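Local coordinates for chromosome partition protein Smc (Pyrococcus furiosus, PDB 3KTA), which is probably required for chromosome condensation and partitioning, with an ABC-type ATPase head that binds and hydrolyses ATP, at residues S21-K26 / A74-F79; S17-E22 / I81-P86. One frame throughout, in Å; residues are numbered along the deposited sequence.

Interaction 1. Residues S21-K26 / A74-F79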
# COMPACT_ATOMS: atom_id res chain seq x y z
N SER B 21 -20.15 -3.75 -4.23
CA SER B 21 -20.90 -4.56 -5.19
C SER B 21 -20.59 -4.15 -6.65
O SER B 21 -20.34 -5.01 -7.49
CB SER B 21 -22.40 -4.49 -4.89
OG SER B 21 -22.67 -5.14 -3.65
N GLU B 22 -20.56 -2.85 -6.92
CA GLU B 22 -20.29 -2.38 -8.28
C GLU B 22 -18.87 -2.75 -8.71
O GLU B 22 -18.64 -3.25 -9.81
CB GLU B 22 -20.51 -0.88 -8.38
CG GLU B 22 -21.97 -0.46 -8.21
CD GLU B 22 -22.17 1.03 -8.23
OE1 GLU B 22 -21.18 1.78 -8.31
OE2 GLU B 22 -23.34 1.46 -8.14
N ILE B 23 -17.91 -2.52 -7.82
CA ILE B 23 -16.52 -2.81 -8.15
C ILE B 23 -16.27 -4.31 -8.31
O ILE B 23 -15.57 -4.72 -9.23
CB ILE B 23 -15.56 -2.20 -7.10
CG1 ILE B 23 -15.67 -0.68 -7.14
CG2 ILE B 23 -14.12 -2.65 -7.39
CD1 ILE B 23 -14.99 0.04 -5.98
N PHE B 24 -16.85 -5.13 -7.44
CA PHE B 24 -16.69 -6.58 -7.58
C PHE B 24 -17.18 -7.06 -8.94
O PHE B 24 -16.51 -7.84 -9.61
CB PHE B 24 -17.41 -7.34 -6.47
CG PHE B 24 -17.12 -8.82 -6.48
CD1 PHE B 24 -16.09 -9.35 -5.72
CD2 PHE B 24 -17.89 -9.67 -7.26
CE1 PHE B 24 -15.83 -10.71 -5.74
CE2 PHE B 24 -17.62 -11.02 -7.29
CZ PHE B 24 -16.59 -11.55 -6.53
N ALA B 25 -18.34 -6.55 -9.36
CA ALA B 25 -18.93 -6.95 -10.64
C ALA B 25 -18.05 -6.50 -11.81
O ALA B 25 -17.96 -7.20 -12.82
CB ALA B 25 -20.35 -6.40 -10.78
N LYS B 26 -17.42 -5.35 -11.67
CA LYS B 26 -16.49 -4.84 -12.69
C LYS B 26 -15.25 -5.72 -12.80
O LYS B 26 -14.83 -6.09 -13.90
CB LYS B 26 -16.09 -3.40 -12.35
CG LYS B 26 -15.30 -2.67 -13.42
CD LYS B 26 -15.48 -1.16 -13.27
CE LYS B 26 -15.08 -0.69 -11.87
NZ LYS B 26 -15.19 0.79 -11.72
N ALA B 74 -10.75 -8.99 -1.94
CA ALA B 74 -10.04 -8.04 -1.09
C ALA B 74 -9.84 -6.71 -1.81
O ALA B 74 -10.00 -5.65 -1.21
CB ALA B 74 -8.69 -8.61 -0.68
N LEU B 75 -9.48 -6.78 -3.09
CA LEU B 75 -9.26 -5.55 -3.86
C LEU B 75 -10.55 -4.75 -4.03
O LEU B 75 -10.56 -3.52 -3.92
CB LEU B 75 -8.62 -5.86 -5.21
CG LEU B 75 -7.13 -6.19 -5.10
CD1 LEU B 75 -6.61 -6.85 -6.36
CD2 LEU B 75 -6.33 -4.93 -4.76
N ALA B 76 -11.65 -5.45 -4.27
CA ALA B 76 -12.93 -4.77 -4.40
C ALA B 76 -13.27 -4.04 -3.11
O ALA B 76 -13.82 -2.95 -3.13
CB ALA B 76 -14.03 -5.76 -4.76
N PHE B 77 -12.91 -4.63 -1.98
CA PHE B 77 -13.16 -3.99 -0.70
C PHE B 77 -12.30 -2.74 -0.49
O PHE B 77 -12.80 -1.69 -0.08
CB PHE B 77 -12.92 -5.02 0.43
CG PHE B 77 -13.26 -4.52 1.79
CD1 PHE B 77 -14.57 -4.20 2.13
CD2 PHE B 77 -12.27 -4.38 2.75
CE1 PHE B 77 -14.88 -3.73 3.39
CE2 PHE B 77 -12.58 -3.92 4.02
CZ PHE B 77 -13.89 -3.60 4.34
N VAL B 78 -11.01 -2.85 -0.77
CA VAL B 78 -10.10 -1.72 -0.62
C VAL B 78 -10.57 -0.55 -1.49
O VAL B 78 -10.64 0.61 -1.04
CB VAL B 78 -8.67 -2.10 -1.03
CG1 VAL B 78 -7.77 -0.84 -1.13
CG2 VAL B 78 -8.09 -3.11 -0.06
N PHE B 79 -10.88 -0.87 -2.74
CA PHE B 79 -11.33 0.16 -3.67
C PHE B 79 -12.72 0.74 -3.37
O PHE B 79 -12.99 1.89 -3.72
CB PHE B 79 -11.16 -0.31 -5.12
CG PHE B 79 -9.74 -0.21 -5.59
CD1 PHE B 79 -9.27 0.98 -6.13
CD2 PHE B 79 -8.86 -1.25 -5.43
CE1 PHE B 79 -7.96 1.11 -6.55
CE2 PHE B 79 -7.53 -1.13 -5.84
CZ PHE B 79 -7.09 0.06 -6.40
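Ile23 and Phe24 of helix 4-27 meet Ala76 and Phe79 of helix 67-84 in a buried, obliquely antiparallel helix pair within the C-terminal part of the SMC head, an ABC-type ATPase domain. Helix 67-84 begins in the ABC signature sequence. At these segments the two axes come within 8.6 Å and make an angle of 139°. The close spacing is possible because Ala76 sits opposite Phe24, with their CA atoms 5.2 Å apart, and offers a single methyl group to the other helix.

The side chains that meet are all apolar, and no hydrogen bond crosses between the segments. On the aliphatic side, Ile23 uses both of its arms. CG2 is anti to the backbone N and lies against Ala76, 4.1 Å from CB, while CD1 reaches along to Phe79.

On the aromatic side, the Ala76 methyl stands at the edge of the Phe24 ring, near its plane, and touches Phe24 CB at 4.1 Å. Phe79 gives Ile23 its base, not its ring, which turns away to pack on Leu110, Ile111 and Ser114 of helix 101-114. Ile23 CD1 rests on the main chain, 3.5 Å from Phe79 C.

Interaction 2. Residues S17-E22 / I81-P86; sequences SRNFSE and IQKFKP
Asn19 points its amide from helix 4-27 at the last turn of helix 67-84, where the Lys83 chain runs slantwise over it. The amide is placed by a first torsion that sets CG anti to the carbonyl carbon (chi1 -70°). Lys83 leaves its backbone with CG anti to N and stays extended through three torsions, carrying its methylenes past the amide: CG is 3.6 Å from Asn19 ND2, and CD is 3.6 Å from OD1. A turn at the last torsion then brings the ammonium back to the oxygen. The resulting hydrogen bond, NZ to OD1, measures 2.9 Å, with a C=O...N angle of 124°. Its donor stands 41° above the carbonyl plane rather than on a lone pair.

The other end of the amide is also held. Asn19 ND2 gives one hydrogen bond to a water 2.9 Å away, which accepts a weak second one from Lys83 NZ, and another to the backbone oxygen of Ala80. Bonds at both ends thus fix which way round the amide lies, with the Lys83 chain lying across it. Without the amide, as with an alanine here, the Lys83 ammonium would probably lose its acceptor and the Ala80 carbonyl this donor, and the lysine chain would be freer to swing. Glu22 OE1 lies 5.1 Å from Lys83 NZ, not in contact, though its charge may still help to steady the ammonium.

Phe84 touches Asn19 through its base, CB being 3.9 Å from ND2. Its ring continues onto Thr12, Ala15 and Ile16, one to two turns earlier on helix 4-27, and onto Ile166 of the neighbouring chain of the assembly. Beside Asn19, Phe20 packs between helix 67-84, at Ala76, Phe77 and Ala80, and strand 32-37, at Ala33 and Leu35.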
# COMPACT_ATOMS: atom_id res chain seq x y z
N SER B 17 -20.86 -0.26 0.75
CA SER B 17 -21.53 -1.48 0.33
C SER B 17 -21.87 -1.42 -1.15
O SER B 17 -21.60 -2.36 -1.90
CB SER B 17 -22.79 -1.70 1.17
OG SER B 17 -23.47 -2.87 0.77
N ARG B 18 -22.45 -0.30 -1.57
CA ARG B 18 -22.84 -0.16 -2.98
C ARG B 18 -21.58 -0.13 -3.86
O ARG B 18 -21.52 -0.80 -4.91
CB ARG B 18 -23.69 1.09 -3.21
CG ARG B 18 -24.03 1.31 -4.69
CD ARG B 18 -25.02 2.44 -4.88
N ASN B 19 -20.57 0.61 -3.41
CA ASN B 19 -19.28 0.65 -4.11
C ASN B 19 -18.71 -0.75 -4.29
O ASN B 19 -18.22 -1.11 -5.37
CB ASN B 19 -18.25 1.51 -3.35
CG ASN B 19 -18.58 3.02 -3.37
OD1 ASN B 19 -19.46 3.48 -4.11
ND2 ASN B 19 -17.86 3.78 -2.56
N PHE B 20 -18.73 -1.54 -3.21
CA PHE B 20 -18.13 -2.86 -3.24
C PHE B 20 -18.82 -3.76 -4.25
O PHE B 20 -18.17 -4.46 -5.04
CB PHE B 20 -18.21 -3.48 -1.84
CG PHE B 20 -17.79 -4.93 -1.81
CD1 PHE B 20 -16.44 -5.29 -1.82
CD2 PHE B 20 -18.74 -5.94 -1.71
CE1 PHE B 20 -16.05 -6.61 -1.78
CE2 PHE B 20 -18.36 -7.27 -1.67
CZ PHE B 20 -17.02 -7.61 -1.69
N SER B 21 -20.15 -3.75 -4.23
CA SER B 21 -20.90 -4.56 -5.19
C SER B 21 -20.59 -4.15 -6.65
O SER B 21 -20.34 -5.01 -7.49
CB SER B 21 -22.40 -4.49 -4.89
OG SER B 21 -22.67 -5.14 -3.65
N GLU B 22 -20.56 -2.85 -6.92
CA GLU B 22 -20.29 -2.38 -8.28
C GLU B 22 -18.87 -2.75 -8.71
O GLU B 22 -18.64 -3.25 -9.81
CB GLU B 22 -20.51 -0.88 -8.38
CG GLU B 22 -21.97 -0.46 -8.21
CD GLU B 22 -22.17 1.03 -8.23
OE1 GLU B 22 -21.18 1.78 -8.31
OE2 GLU B 22 -23.34 1.46 -8.14
N ILE B 81 -13.77 1.32 -0.31
CA ILE B 81 -13.42 2.34 0.66
C ILE B 81 -12.79 3.55 -0.04
O ILE B 81 -13.15 4.69 0.24
CB ILE B 81 -12.44 1.77 1.71
CG1 ILE B 81 -13.11 0.61 2.45
CG2 ILE B 81 -12.05 2.85 2.71
CD1 ILE B 81 -12.17 -0.14 3.40
N GLN B 82 -11.85 3.29 -0.94
CA GLN B 82 -11.13 4.38 -1.59
C GLN B 82 -12.09 5.32 -2.31
O GLN B 82 -11.91 6.53 -2.30
CB GLN B 82 -10.10 3.82 -2.58
CG GLN B 82 -9.12 4.87 -3.12
CD GLN B 82 -9.64 5.60 -4.33
OE1 GLN B 82 -10.58 5.14 -5.00
NE2 GLN B 82 -9.03 6.74 -4.64
N LYS B 83 -13.10 4.75 -2.95
CA LYS B 83 -14.06 5.55 -3.71
C LYS B 83 -14.83 6.49 -2.78
O LYS B 83 -15.10 7.65 -3.12
CB LYS B 83 -15.01 4.66 -4.52
CG LYS B 83 -16.12 5.44 -5.27
CD LYS B 83 -16.84 4.55 -6.28
CE LYS B 83 -18.02 5.28 -6.93
NZ LYS B 83 -19.04 5.70 -5.91
N PHE B 84 -15.17 5.98 -1.59
CA PHE B 84 -15.92 6.77 -0.62
C PHE B 84 -15.05 7.83 0.06
O PHE B 84 -15.49 8.97 0.27
CB PHE B 84 -16.52 5.87 0.45
CG PHE B 84 -17.18 6.63 1.57
CD1 PHE B 84 -18.40 7.25 1.37
CD2 PHE B 84 -16.55 6.74 2.80
CE1 PHE B 84 -19.00 7.96 2.40
CE2 PHE B 84 -17.14 7.45 3.83
CZ PHE B 84 -18.37 8.06 3.63
N LYS B 85 -13.84 7.44 0.43
CA LYS B 85 -12.92 8.33 1.11
C LYS B 85 -11.49 8.09 0.62
O LYS B 85 -10.78 7.25 1.16
CB LYS B 85 -12.99 8.11 2.62
CG LYS B 85 -12.08 9.04 3.41
CD LYS B 85 -12.18 8.79 4.91
N PRO B 86 -11.06 8.82 -0.41
CA PRO B 86 -9.74 8.53 -0.99
C PRO B 86 -8.63 8.78 0.03
O PRO B 86 -8.55 9.89 0.56
CB PRO B 86 -9.63 9.53 -2.14
CG PRO B 86 -11.05 9.82 -2.52
CD PRO B 86 -11.87 9.72 -1.25
O HOH W 1 -18.81 6.55 -2.60

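In the fold
Interactions 1 and 2 are successive parts of one helix pair, helix 4-27 against helix 67-84, with centres about 7 Å apart. Because the helices run in opposing senses, the earlier residues of one meet the later residues of the other, and the contact changes from apolar side-chain packing to a polar, partly exposed edge. Phe20 joins the two: its CD1 is 3.6 Å from Phe77 N. Neither contact supplies a residue of the bis(adenosine)-5'-pentaphosphate pocket, which includes Glu94, Met141, His171, Gly172 and Asn173. Helix 67-84 also packs on the neighbouring chain of the assembly, for example through Val78 on Phe151 and Ile81 on Tyr140 of that chain.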